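Local coordinates for protein Vv2_1132 (Vibrio vulnificus CMCP6, PDB 5Y9S) that probably regulates transcription as a tetrameric LysR-type factor, pairing a DNA-binding helix-turn-helix domain with a regulatory domain expected to sense a small ligand, at residues 233-238 with 250-255; 180-185 with 277-282; 186-191 with 264-269; 107-112 with 155-160. One frame throughout, in Å; residues are numbered along the deposited sequence.

Contact 1 of 4, residues 233-238 with 250-255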
loop_
_atom_site.group_PDB
_atom_site.type_symbol
_atom_site.label_atom_id
_atom_site.label_comp_id
_atom_site.label_asym_id
_atom_site.label_seq_id
_atom_site.Cartn_x
_atom_site.Cartn_y
_atom_site.Cartn_z
ATOM N N THR D 233 -14.151 25.644 -14.498
ATOM C CA THR D 233 -14.140 26.184 -13.146
ATOM C C THR D 233 -13.505 27.572 -13.091
ATOM O O THR D 233 -13.564 28.223 -12.044
ATOM C CB THR D 233 -13.392 25.249 -12.196
ATOM O OG1 THR D 233 -12.105 24.916 -12.768
ATOM C CG2 THR D 233 -14.204 23.947 -11.937
ATOM N N LEU D 234 -12.906 28.034 -14.182
ATOM C CA LEU D 234 -11.987 29.173 -14.160
ATOM C C LEU D 234 -12.634 30.357 -14.857
ATOM O O LEU D 234 -12.774 30.358 -16.087
ATOM C CB LEU D 234 -10.656 28.809 -14.816
ATOM C CG LEU D 234 -9.995 27.590 -14.173
ATOM C CD1 LEU D 234 -8.785 27.153 -14.935
ATOM C CD2 LEU D 234 -9.633 27.888 -12.712
ATOM N N SER D 235 -13.014 31.363 -14.063
ATOM C CA SER D 235 -13.537 32.611 -14.613
ATOM C C SER D 235 -12.666 33.121 -15.747
ATOM O O SER D 235 -13.169 33.533 -16.800
ATOM C CB SER D 235 -13.644 33.666 -13.504
ATOM O OG SER D 235 -14.876 33.513 -12.825
ATOM N N GLU D 236 -11.349 33.060 -15.562
ATOM C CA GLU D 236 -10.420 33.620 -16.532
ATOM C C GLU D 236 -10.488 32.902 -17.870
ATOM O O GLU D 236 -10.145 33.497 -18.895
ATOM C CB GLU D 236 -8.993 33.577 -15.973
ATOM C CG GLU D 236 -8.907 33.877 -14.449
ATOM C CD GLU D 236 -9.312 32.685 -13.563
ATOM O OE1 GLU D 236 -8.632 31.649 -13.587
ATOM O OE2 GLU D 236 -10.349 32.772 -12.875
ATOM N N SER D 237 -10.934 31.646 -17.884
ATOM C CA SER D 237 -11.102 30.923 -19.143
ATOM C C SER D 237 -12.367 31.365 -19.852
ATOM O O SER D 237 -12.362 31.534 -21.075
ATOM C CB SER D 237 -11.162 29.413 -18.905
ATOM O OG SER D 237 -9.871 28.899 -18.757
ATOM N N LEU D 238 -13.462 31.519 -19.097
ATOM C CA LEU D 238 -14.663 32.076 -19.686
ATOM C C LEU D 238 -14.337 33.378 -20.395
ATOM O O LEU D 238 -14.743 33.589 -21.546
ATOM C CB LEU D 238 -15.728 32.304 -18.618
ATOM C CG LEU D 238 -16.199 31.015 -17.964
ATOM C CD1 LEU D 238 -17.018 31.371 -16.750
ATOM C CD2 LEU D 238 -16.984 30.141 -18.928
ATOM N N TRP D 250 -21.426 34.719 -17.885
ATOM C CA TRP D 250 -21.682 35.487 -16.667
ATOM C C TRP D 250 -20.419 35.424 -15.813
ATOM O O TRP D 250 -19.976 34.334 -15.428
ATOM C CB TRP D 250 -22.897 34.947 -15.897
ATOM C CG TRP D 250 -24.234 35.602 -16.297
ATOM C CD1 TRP D 250 -24.934 36.555 -15.598
ATOM C CD2 TRP D 250 -24.988 35.353 -17.490
ATOM N NE1 TRP D 250 -26.068 36.912 -16.295
ATOM C CE2 TRP D 250 -26.128 36.178 -17.451
ATOM C CE3 TRP D 250 -24.808 34.508 -18.587
ATOM C CZ2 TRP D 250 -27.082 36.186 -18.470
ATOM C CZ3 TRP D 250 -25.766 34.511 -19.603
ATOM C CH2 TRP D 250 -26.875 35.343 -19.539
ATOM N N VAL D 251 -19.828 36.586 -15.545
ATOM C CA VAL D 251 -18.544 36.663 -14.846
ATOM C C VAL D 251 -18.571 37.823 -13.870
ATOM O O VAL D 251 -19.246 38.844 -14.076
ATOM C CB VAL D 251 -17.360 36.852 -15.822
ATOM C CG1 VAL D 251 -17.206 35.651 -16.735
ATOM C CG2 VAL D 251 -17.514 38.160 -16.622
ATOM N N PRO D 252 -17.830 37.684 -12.780
ATOM C CA PRO D 252 -17.738 38.773 -11.802
ATOM C C PRO D 252 -17.093 40.000 -12.423
ATOM O O PRO D 252 -16.180 39.890 -13.240
ATOM C CB PRO D 252 -16.859 38.175 -10.695
ATOM C CG PRO D 252 -17.053 36.711 -10.821
ATOM C CD PRO D 252 -17.241 36.433 -12.282
ATOM N N MET D 253 -17.585 41.179 -12.027
ATOM C CA MET D 253 -17.011 42.414 -12.556
ATOM C C MET D 253 -15.507 42.467 -12.356
ATOM O O MET D 253 -14.787 42.916 -13.243
ATOM C CB MET D 253 -17.649 43.657 -11.908
ATOM C CG MET D 253 -18.978 44.092 -12.488
ATOM S SD MET D 253 -18.765 44.776 -14.131
ATOM C CE MET D 253 -17.718 46.186 -13.873
ATOM N N HIS D 254 -15.003 42.009 -11.206
ATOM C CA HIS D 254 -13.594 42.270 -10.918
ATOM C C HIS D 254 -12.647 41.508 -11.843
ATOM O O HIS D 254 -11.454 41.838 -11.906
ATOM C CB HIS D 254 -13.272 41.947 -9.451
ATOM C CG HIS D 254 -13.060 40.494 -9.178
ATOM N ND1 HIS D 254 -14.072 39.656 -8.760
ATOM C CD2 HIS D 254 -11.948 39.728 -9.265
ATOM C CE1 HIS D 254 -13.589 38.435 -8.594
ATOM N NE2 HIS D 254 -12.303 38.450 -8.902
ATOM N N VAL D 255 -13.157 40.516 -12.577
ATOM C CA VAL D 255 -12.321 39.751 -13.496
ATOM C C VAL D 255 -12.187 40.419 -14.859
ATOM O O VAL D 255 -11.262 40.084 -15.609
ATOM C CB VAL D 255 -12.886 38.318 -13.598
ATOM C CG1 VAL D 255 -12.169 37.503 -14.636
ATOM C CG2 VAL D 255 -12.774 37.628 -12.245
#
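S235 and L238, one helical turn apart, face V251, P252 and V255, and no hydrogen bond crosses between them. S235 OG stands 3.8 Å from P252 CD, on the pyrrolidine ring, and its CB lies 4.2 Å from V255 CG2. L238 meets the strand with the root of its side chain: L238 CB is 4.1 Å from V251 CG1. Its branch end CD1 comes within 4.4 Å of W250 O, a looser touch on the strand backbone. V251 CG1 is turned to the helix because it sits anti to its own carbonyl carbon (chi1 -64°). V255 is carried back to the helix by the turn after the strand, where V255 N bonds to P252 O at 3.2 Å; its CG2 also lies over one face of the H254 ring, offset toward the rim.

Behind this first shell, the hydroxyl of S235 is satisfied by Y205 OH. L234, at the N-cap position, begins the helix with its carbonyl: L234 O accepts from S237 N at 2.9 Å and from L238 N. This is the LysR substrate-binding domain, of periplasmic-binding-protein type, with a helix packed on its sheet. Strand 248-252 runs between strands 172-186 and 199-205, L238 also packs on L203 and F230, and S237 OG, in the first turn of helix 235-243, bonds to A110 O of a second subunit.

Contact 2 of 4, residues 180-185 with 277-282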
loop_
_atom_site.group_PDB
_atom_site.type_symbol
_atom_site.label_atom_id
_atom_site.label_comp_id
_atom_site.label_asym_id
_atom_site.label_seq_id
_atom_site.Cartn_x
_atom_site.Cartn_y
_atom_site.Cartn_z
ATOM N N GLU D 180 -19.986 43.344 -5.483
ATOM C CA GLU D 180 -20.030 43.603 -6.915
ATOM C C GLU D 180 -21.128 42.736 -7.507
ATOM O O GLU D 180 -21.886 42.083 -6.782
ATOM C CB GLU D 180 -18.679 43.308 -7.576
ATOM C CG GLU D 180 -18.287 41.838 -7.499
ATOM C CD GLU D 180 -16.972 41.528 -8.212
ATOM O OE1 GLU D 180 -16.356 40.471 -7.922
ATOM O OE2 GLU D 180 -16.545 42.344 -9.055
ATOM N N LYS D 181 -21.209 42.719 -8.830
ATOM C CA LYS D 181 -22.193 41.914 -9.529
ATOM C C LYS D 181 -21.492 40.916 -10.442
ATOM O O LYS D 181 -20.340 41.113 -10.860
ATOM C CB LYS D 181 -23.158 42.794 -10.340
ATOM C CG LYS D 181 -23.747 44.008 -9.579
ATOM C CD LYS D 181 -25.039 43.650 -8.829
ATOM C CE LYS D 181 -25.965 44.858 -8.648
ATOM N NZ LYS D 181 -27.262 44.672 -9.369
ATOM N N VAL D 182 -22.189 39.827 -10.718
ATOM C CA VAL D 182 -21.799 38.883 -11.750
ATOM C C VAL D 182 -22.597 39.238 -12.998
ATOM O O VAL D 182 -23.828 39.166 -12.994
ATOM C CB VAL D 182 -22.054 37.435 -11.309
ATOM C CG1 VAL D 182 -21.910 36.509 -12.492
ATOM C CG2 VAL D 182 -21.099 37.048 -10.167
ATOM N N VAL D 183 -21.915 39.650 -14.059
ATOM C CA VAL D 183 -22.612 40.250 -15.202
ATOM C C VAL D 183 -22.434 39.428 -16.465
ATOM O O VAL D 183 -21.410 38.759 -16.631
ATOM C CB VAL D 183 -22.142 41.687 -15.435
ATOM C CG1 VAL D 183 -22.369 42.505 -14.162
ATOM C CG2 VAL D 183 -20.672 41.705 -15.884
ATOM N N PRO D 184 -23.413 39.422 -17.365
ATOM C CA PRO D 184 -23.232 38.730 -18.649
ATOM C C PRO D 184 -22.419 39.607 -19.592
ATOM O O PRO D 184 -22.722 40.790 -19.768
ATOM C CB PRO D 184 -24.663 38.539 -19.153
ATOM C CG PRO D 184 -25.409 39.721 -18.567
ATOM C CD PRO D 184 -24.757 40.018 -17.233
ATOM N N VAL D 185 -21.375 39.029 -20.187
ATOM C CA VAL D 185 -20.507 39.744 -21.114
ATOM C C VAL D 185 -20.443 39.002 -22.440
ATOM O O VAL D 185 -20.687 37.794 -22.519
ATOM C CB VAL D 185 -19.076 39.931 -20.569
ATOM C CG1 VAL D 185 -19.077 40.887 -19.368
ATOM C CG2 VAL D 185 -18.455 38.564 -20.251
ATOM N N ILE D 277 -26.091 39.482 -11.037
ATOM C CA ILE D 277 -26.280 38.773 -9.775
ATOM C C ILE D 277 -25.318 39.352 -8.747
ATOM O O ILE D 277 -24.099 39.322 -8.976
ATOM C CB ILE D 277 -26.054 37.267 -9.930
ATOM C CG1 ILE D 277 -26.962 36.704 -11.021
ATOM C CG2 ILE D 277 -26.326 36.596 -8.609
ATOM C CD1 ILE D 277 -26.471 35.423 -11.598
ATOM N N PRO D 278 -25.808 39.840 -7.599
ATOM C CA PRO D 278 -24.914 40.403 -6.579
ATOM C C PRO D 278 -24.112 39.321 -5.878
ATOM O O PRO D 278 -24.585 38.201 -5.681
ATOM C CB PRO D 278 -25.878 41.072 -5.597
ATOM C CG PRO D 278 -27.097 40.220 -5.651
ATOM C CD PRO D 278 -27.207 39.798 -7.125
ATOM N N ILE D 279 -22.907 39.690 -5.451
ATOM C CA ILE D 279 -21.971 38.732 -4.886
ATOM C C ILE D 279 -20.998 39.480 -3.985
ATOM O O ILE D 279 -20.640 40.632 -4.252
ATOM C CB ILE D 279 -21.261 37.952 -6.018
ATOM C CG1 ILE D 279 -21.093 36.505 -5.641
ATOM C CG2 ILE D 279 -19.924 38.567 -6.411
ATOM C CD1 ILE D 279 -20.751 35.712 -6.838
ATOM N N ASP D 280 -20.593 38.829 -2.896
ATOM C CA ASP D 280 -19.675 39.410 -1.924
ATOM C C ASP D 280 -18.435 38.538 -1.828
ATOM O O ASP D 280 -18.521 37.311 -1.919
ATOM C CB ASP D 280 -20.299 39.539 -0.514
ATOM C CG ASP D 280 -21.744 40.004 -0.536
ATOM O OD1 ASP D 280 -22.051 40.996 -1.229
ATOM O OD2 ASP D 280 -22.570 39.385 0.165
ATOM N N ILE D 281 -17.285 39.172 -1.638
ATOM C CA ILE D 281 -16.029 38.462 -1.450
ATOM C C ILE D 281 -15.556 38.737 -0.034
ATOM O O ILE D 281 -15.334 39.896 0.346
ATOM C CB ILE D 281 -14.973 38.875 -2.478
ATOM C CG1 ILE D 281 -15.344 38.315 -3.853
ATOM C CG2 ILE D 281 -13.619 38.355 -2.040
ATOM C CD1 ILE D 281 -14.729 39.067 -5.001
ATOM N N LEU D 282 -15.398 37.672 0.741
ATOM C CA LEU D 282 -15.132 37.770 2.165
ATOM C C LEU D 282 -13.687 37.410 2.448
ATOM O O LEU D 282 -13.073 36.626 1.720
ATOM C CB LEU D 282 -16.063 36.845 2.956
ATOM C CG LEU D 282 -17.519 37.120 2.589
ATOM C CD1 LEU D 282 -18.474 36.152 3.252
ATOM C CD2 LEU D 282 -17.841 38.557 2.953
#
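V182 and I277 hold the tight end of this antiparallel pairing: V182 N reaches I277 O at 2.6 Å, and I277 N returns a bond to V182 O. E180 and I279 form the second hydrogen-bonded pair, with E180 N, 3.0 Å from I279 O, almost in line with the I279 carbonyl bond, while I279 N comes to E180 O tilted 23° from the carbonyl plane. On the buried face V182 CG2 presses on I279 CD1 at 3.6 Å, the side chains crossing obliquely. E180 and I279 lie side by side, CG to CG2 at 3.8 Å, and E180 OE1 comes 3.6 Å from I281 CD1.

Strands 172-186 and 277-286 are the two long antiparallel strands that, as in LysR-type regulatory domains, cross between the subdomains. The short segments run 135° apart. I277 and I279 carry this face onto helix 210-220, and E180 OE1 bonds to H254 ND1.

The other face is looser. K181 and P278 form the non-hydrogen-bonded pair, K181 CD resting 4.0 Å from P278 CA and P278 exposed. Past V182, V183 to V185 have no partner in 277-282; strand 248-252 bonds to V183 and V185 along the other edge, and P184 to A268 along I277's.

Contact 3 of 4, residues 186-191 with 264-269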
loop_
_atom_site.group_PDB
_atom_site.type_symbol
_atom_site.label_atom_id
_atom_site.label_comp_id
_atom_site.label_asym_id
_atom_site.label_seq_id
_atom_site.Cartn_x
_atom_site.Cartn_y
_atom_site.Cartn_z
ATOM N N VAL D 186 -20.071 39.752 -23.483
ATOM C CA VAL D 186 -20.041 39.238 -24.848
ATOM C C VAL D 186 -19.050 40.064 -25.653
ATOM O O VAL D 186 -18.818 41.239 -25.360
ATOM C CB VAL D 186 -21.458 39.268 -25.479
ATOM C CG1 VAL D 186 -21.911 40.678 -25.707
ATOM C CG2 VAL D 186 -21.491 38.476 -26.766
ATOM N N ALA D 187 -18.461 39.443 -26.673
ATOM C CA ALA D 187 -17.586 40.185 -27.566
ATOM C C ALA D 187 -18.415 41.204 -28.351
ATOM O O ALA D 187 -19.581 40.944 -28.667
ATOM C CB ALA D 187 -16.846 39.238 -28.515
ATOM N N PRO D 188 -17.860 42.382 -28.642
ATOM C CA PRO D 188 -18.672 43.425 -29.294
ATOM C C PRO D 188 -19.282 42.990 -30.612
ATOM O O PRO D 188 -20.413 43.385 -30.925
ATOM C CB PRO D 188 -17.670 44.570 -29.480
ATOM C CG PRO D 188 -16.689 44.376 -28.365
ATOM C CD PRO D 188 -16.537 42.887 -28.233
ATOM N N ARG D 189 -18.579 42.174 -31.395
ATOM C CA ARG D 189 -19.114 41.824 -32.707
ATOM C C ARG D 189 -20.426 41.046 -32.591
ATOM O O ARG D 189 -21.335 41.236 -33.409
ATOM C CB ARG D 189 -18.057 41.055 -33.499
ATOM C CG ARG D 189 -18.224 39.574 -33.503
ATOM C CD ARG D 189 -16.888 38.867 -33.538
ATOM N NE ARG D 189 -17.104 37.442 -33.724
ATOM C CZ ARG D 189 -16.209 36.511 -33.424
ATOM N NH1 ARG D 189 -16.500 35.228 -33.618
ATOM N NH2 ARG D 189 -15.024 36.867 -32.933
ATOM N N LEU D 190 -20.565 40.226 -31.549
ATOM C CA LEU D 190 -21.727 39.383 -31.307
ATOM C C LEU D 190 -22.909 40.114 -30.684
ATOM O O LEU D 190 -23.969 39.494 -30.524
ATOM C CB LEU D 190 -21.344 38.242 -30.380
ATOM C CG LEU D 190 -21.173 36.874 -31.012
ATOM C CD1 LEU D 190 -20.972 35.864 -29.921
ATOM C CD2 LEU D 190 -22.407 36.556 -31.813
ATOM N N LEU D 191 -22.761 41.393 -30.319
ATOM C CA LEU D 191 -23.777 42.044 -29.493
ATOM C C LEU D 191 -25.127 42.150 -30.211
ATOM O O LEU D 191 -26.183 42.024 -29.579
ATOM C CB LEU D 191 -23.280 43.423 -29.055
ATOM C CG LEU D 191 -24.187 44.138 -28.052
ATOM C CD1 LEU D 191 -23.961 43.565 -26.680
ATOM C CD2 LEU D 191 -23.974 45.660 -28.056
ATOM N N ARG D 264 -12.837 45.222 -25.349
ATOM C CA ARG D 264 -12.827 43.883 -25.906
ATOM C C ARG D 264 -13.990 43.040 -25.399
ATOM O O ARG D 264 -14.201 41.927 -25.895
ATOM C CB ARG D 264 -11.484 43.202 -25.603
ATOM C CG ARG D 264 -10.336 43.744 -26.460
ATOM C CD ARG D 264 -9.076 42.941 -26.276
ATOM N NE ARG D 264 -8.635 42.985 -24.888
ATOM C CZ ARG D 264 -7.941 42.015 -24.299
ATOM N NH1 ARG D 264 -7.608 40.928 -24.990
ATOM N NH2 ARG D 264 -7.584 42.126 -23.020
ATOM N N LEU D 265 -14.761 43.552 -24.445
ATOM C CA LEU D 265 -15.974 42.902 -23.975
ATOM C C LEU D 265 -16.967 43.988 -23.634
ATOM O O LEU D 265 -16.585 45.077 -23.206
ATOM C CB LEU D 265 -15.739 42.031 -22.734
ATOM C CG LEU D 265 -15.044 40.695 -22.925
ATOM C CD1 LEU D 265 -14.618 40.151 -21.584
ATOM C CD2 LEU D 265 -15.980 39.715 -23.661
ATOM N N VAL D 266 -18.241 43.689 -23.836
ATOM C CA VAL D 266 -19.315 44.590 -23.458
ATOM C C VAL D 266 -20.299 43.826 -22.587
ATOM O O VAL D 266 -20.569 42.637 -22.826
ATOM C CB VAL D 266 -20.039 45.178 -24.694
ATOM C CG1 VAL D 266 -20.922 46.340 -24.280
ATOM C CG2 VAL D 266 -19.045 45.667 -25.747
ATOM N N ILE D 267 -20.837 44.508 -21.576
ATOM C CA ILE D 267 -21.930 43.946 -20.805
ATOM C C ILE D 267 -23.135 43.792 -21.723
ATOM O O ILE D 267 -23.455 44.694 -22.505
ATOM C CB ILE D 267 -22.247 44.836 -19.594
ATOM C CG1 ILE D 267 -21.092 44.791 -18.593
ATOM C CG2 ILE D 267 -23.557 44.414 -18.943
ATOM C CD1 ILE D 267 -21.119 45.922 -17.597
ATOM N N ALA D 268 -23.768 42.625 -21.685
ATOM C CA ALA D 268 -24.958 42.364 -22.486
ATOM C C ALA D 268 -26.212 42.613 -21.655
ATOM O O ALA D 268 -26.224 42.412 -20.439
ATOM C CB ALA D 268 -24.964 40.928 -23.023
ATOM N N PHE D 269 -27.272 43.052 -22.324
ATOM C CA PHE D 269 -28.553 43.322 -21.665
ATOM C C PHE D 269 -28.418 44.375 -20.569
ATOM O O PHE D 269 -29.086 44.310 -19.537
ATOM C CB PHE D 269 -29.167 42.037 -21.112
ATOM C CG PHE D 269 -29.007 40.845 -22.019
ATOM C CD1 PHE D 269 -29.338 40.928 -23.368
ATOM C CD2 PHE D 269 -28.536 39.641 -21.526
ATOM C CE1 PHE D 269 -29.210 39.837 -24.202
ATOM C CE2 PHE D 269 -28.405 38.528 -22.361
ATOM C CZ PHE D 269 -28.746 38.631 -23.697
#
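A single antiparallel bridge, V186 with V266, ends strand 172-186 and ties it to the short strand 266-267, which adds to its edge in the subdomain that holds strands 199-205, 225-232 and 248-252. It is a hydrogen-bonded pair: V186 N gives to V266 O at 3.0 Å, and V266 N gives to V186 O at 2.9 Å, the straighter of the two with an N-H...O angle of 171°. L265 adds to the same carbonyl: L265 CA lies 3.6 Å from V186 O in a CA-H...O contact, and its CD2 methyl is as close.

Past the bridge the first segment turns away, and P188 reaches back across the second. P188 CD lies 3.4 Å from R264 O, while P188 CG meets V266 CG2 at 3.8 Å, the two side chains crossing at a slant. On the other flank V186 CG1, held between its backbone N and carbonyl carbon (chi1 68°), touches A268 CB at 4.1 Å. That same CB lies over the centre of the F269 ring, whose edge-to-face partner is W275.

With one pair of backbone bonds, the junction is fixed in register by polar groups of the main chain, while its side chains add carbon contacts, some to one another and some against carbonyl oxygens.

Contact 4 of 4, residues 107-112 with 155-160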
loop_
_atom_site.group_PDB
_atom_site.type_symbol
_atom_site.label_atom_id
_atom_site.label_comp_id
_atom_site.label_asym_id
_atom_site.label_seq_id
_atom_site.Cartn_x
_atom_site.Cartn_y
_atom_site.Cartn_z
ATOM N N HIS D 107 -8.690 29.077 -6.770
ATOM C CA HIS D 107 -7.748 29.389 -7.843
ATOM C C HIS D 107 -8.077 30.712 -8.516
ATOM O O HIS D 107 -7.175 31.513 -8.798
ATOM C CB HIS D 107 -7.751 28.278 -8.890
ATOM C CG HIS D 107 -6.932 27.087 -8.511
ATOM N ND1 HIS D 107 -7.277 26.245 -7.479
ATOM C CD2 HIS D 107 -5.779 26.601 -9.028
ATOM C CE1 HIS D 107 -6.376 25.283 -7.379
ATOM N NE2 HIS D 107 -5.456 25.476 -8.309
ATOM N N THR D 108 -9.362 30.951 -8.800
ATOM C CA THR D 108 -9.739 32.149 -9.543
ATOM C C THR D 108 -9.361 33.400 -8.766
ATOM O O THR D 108 -8.717 34.308 -9.301
ATOM C CB THR D 108 -11.238 32.135 -9.850
ATOM O OG1 THR D 108 -11.979 32.104 -8.624
ATOM C CG2 THR D 108 -11.598 30.903 -10.660
ATOM N N LEU D 109 -9.727 33.444 -7.483
ATOM C CA LEU D 109 -9.454 34.629 -6.681
ATOM C C LEU D 109 -7.966 34.901 -6.591
ATOM O O LEU D 109 -7.552 36.058 -6.456
ATOM C CB LEU D 109 -10.055 34.459 -5.286
ATOM C CG LEU D 109 -11.582 34.385 -5.184
ATOM C CD1 LEU D 109 -12.001 34.266 -3.733
ATOM C CD2 LEU D 109 -12.200 35.620 -5.829
ATOM N N ALA D 110 -7.145 33.854 -6.699
ATOM C CA ALA D 110 -5.706 34.012 -6.525
ATOM C C ALA D 110 -5.039 34.809 -7.648
ATOM O O ALA D 110 -3.915 35.283 -7.450
ATOM C CB ALA D 110 -5.047 32.637 -6.401
ATOM N N VAL D 111 -5.675 34.966 -8.815
ATOM C CA VAL D 111 -5.021 35.642 -9.928
ATOM C C VAL D 111 -5.617 37.016 -10.220
ATOM O O VAL D 111 -4.881 37.916 -10.636
ATOM C CB VAL D 111 -4.997 34.773 -11.209
ATOM C CG1 VAL D 111 -4.624 33.343 -10.886
ATOM C CG2 VAL D 111 -6.320 34.811 -11.948
ATOM N N ASN D 112 -6.910 37.222 -9.991
ATOM C CA ASN D 112 -7.549 38.479 -10.357
ATOM C C ASN D 112 -8.046 39.266 -9.154
ATOM O O ASN D 112 -8.501 40.406 -9.323
ATOM C CB ASN D 112 -8.707 38.215 -11.324
ATOM C CG ASN D 112 -9.396 36.898 -11.042
ATOM O OD1 ASN D 112 -9.868 36.664 -9.922
ATOM N ND2 ASN D 112 -9.438 36.012 -12.047
ATOM N N PHE D 155 -9.684 33.927 1.653
ATOM C CA PHE D 155 -10.558 34.743 0.817
ATOM C C PHE D 155 -11.550 33.828 0.122
ATOM O O PHE D 155 -11.162 32.770 -0.383
ATOM C CB PHE D 155 -9.748 35.525 -0.209
ATOM C CG PHE D 155 -8.938 36.614 0.387
ATOM C CD1 PHE D 155 -7.697 36.343 0.938
ATOM C CD2 PHE D 155 -9.415 37.911 0.416
ATOM C CE1 PHE D 155 -6.942 37.348 1.506
ATOM C CE2 PHE D 155 -8.670 38.925 0.983
ATOM C CZ PHE D 155 -7.434 38.648 1.533
ATOM N N THR D 156 -12.824 34.217 0.111
ATOM C CA THR D 156 -13.846 33.341 -0.453
ATOM C C THR D 156 -15.091 34.144 -0.802
ATOM O O THR D 156 -15.302 35.251 -0.302
ATOM C CB THR D 156 -14.206 32.210 0.520
ATOM O OG1 THR D 156 -14.997 31.217 -0.150
ATOM C CG2 THR D 156 -14.977 32.771 1.708
ATOM N N TYR D 157 -15.900 33.572 -1.687
ATOM C CA TYR D 157 -17.246 34.070 -1.957
ATOM C C TYR D 157 -18.190 33.615 -0.846
ATOM O O TYR D 157 -18.016 32.537 -0.265
ATOM C CB TYR D 157 -17.755 33.560 -3.311
ATOM C CG TYR D 157 -16.972 33.999 -4.547
ATOM C CD1 TYR D 157 -16.977 35.325 -4.959
ATOM C CD2 TYR D 157 -16.244 33.080 -5.303
ATOM C CE1 TYR D 157 -16.275 35.739 -6.074
ATOM C CE2 TYR D 157 -15.532 33.480 -6.431
ATOM C CZ TYR D 157 -15.554 34.822 -6.805
ATOM O OH TYR D 157 -14.867 35.260 -7.910
ATOM N N ASN D 158 -19.196 34.445 -0.554
ATOM C CA ASN D 158 -20.053 34.218 0.612
ATOM C C ASN D 158 -20.727 32.852 0.541
ATOM O O ASN D 158 -20.984 32.319 -0.536
ATOM C CB ASN D 158 -21.118 35.307 0.720
ATOM C CG ASN D 158 -22.054 35.309 -0.469
ATOM O OD1 ASN D 158 -22.820 34.366 -0.670
ATOM N ND2 ASN D 158 -21.988 36.366 -1.277
ATOM N N ILE D 159 -21.028 32.286 1.702
ATOM C CA ILE D 159 -21.480 30.902 1.799
ATOM C C ILE D 159 -22.941 30.891 2.229
ATOM O O ILE D 159 -23.286 31.371 3.317
ATOM C CB ILE D 159 -20.608 30.082 2.768
ATOM C CG1 ILE D 159 -19.132 30.475 2.637
ATOM C CG2 ILE D 159 -20.788 28.593 2.513
ATOM C CD1 ILE D 159 -18.699 31.538 3.632
ATOM N N SER D 160 -23.798 30.357 1.366
ATOM C CA SER D 160 -25.173 30.036 1.724
ATOM C C SER D 160 -25.193 28.614 2.278
ATOM O O SER D 160 -24.850 27.663 1.564
ATOM C CB SER D 160 -26.088 30.166 0.505
ATOM O OG SER D 160 -27.421 30.458 0.883
HETATM O O HOH W 1 -13.702 34.460 -10.039
#
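L109 points from the helix toward strand 155-157, and its two methyls part to different targets. CD2 leans on the phenol end of Y157, 3.4 Å from OH and 3.6 Å from CZ, at a slant to the ring, neither over its face nor at its edge. CD1 goes to the strand backbone, 3.8 Å from F155 O and 3.9 Å from T156 CA. L109 CG stands anti to its carbonyl carbon (chi1 -66°), and this aims the branch point at the strand. F155 sends its CB toward the helix, but its ring leads away.

T108 lies at the edge of the Y157 ring, near its plane, with OG1 4.3 Å from OH. A water bridges the two hydroxyls: it lies in plane at the ring edge, 2.6 Å from Y157 OH, with a weak bond of 3.2 Å to T108 OG1. The hydroxyl end of Y157 is met by a methyl of L109 and by this water.

Helix 107-112 follows strand 100-105 and packs on its parallel neighbour 153-157 in one subdomain of the regulatory domain; the Y157 ring reaches F210, nearly parallel, and H254 of the other subdomain, and H107 packs on V136 of a second subunit.

How the contacts relate
All four contacts reach one mixed sheet of the substrate-binding domain. Contacts 1 and 4 are buried and have no direct hydrogen bond between their segments: each packs a helix on a strand, both border the second subunit, and H254 of contact 1 lies against Y157 of contact 4. Contacts 2 and 3 are partly buried strand pairings built on backbone bonds, and both use strand 172-186, contact 2 in its second half and contact 3 at its very end. Contact 2 adjoins contact 1 through E180 and H254, and contact 4 through L282 N and T156 O. Contact 3, farthest out, has about 12 Å between its nearest atoms and those of contact 4.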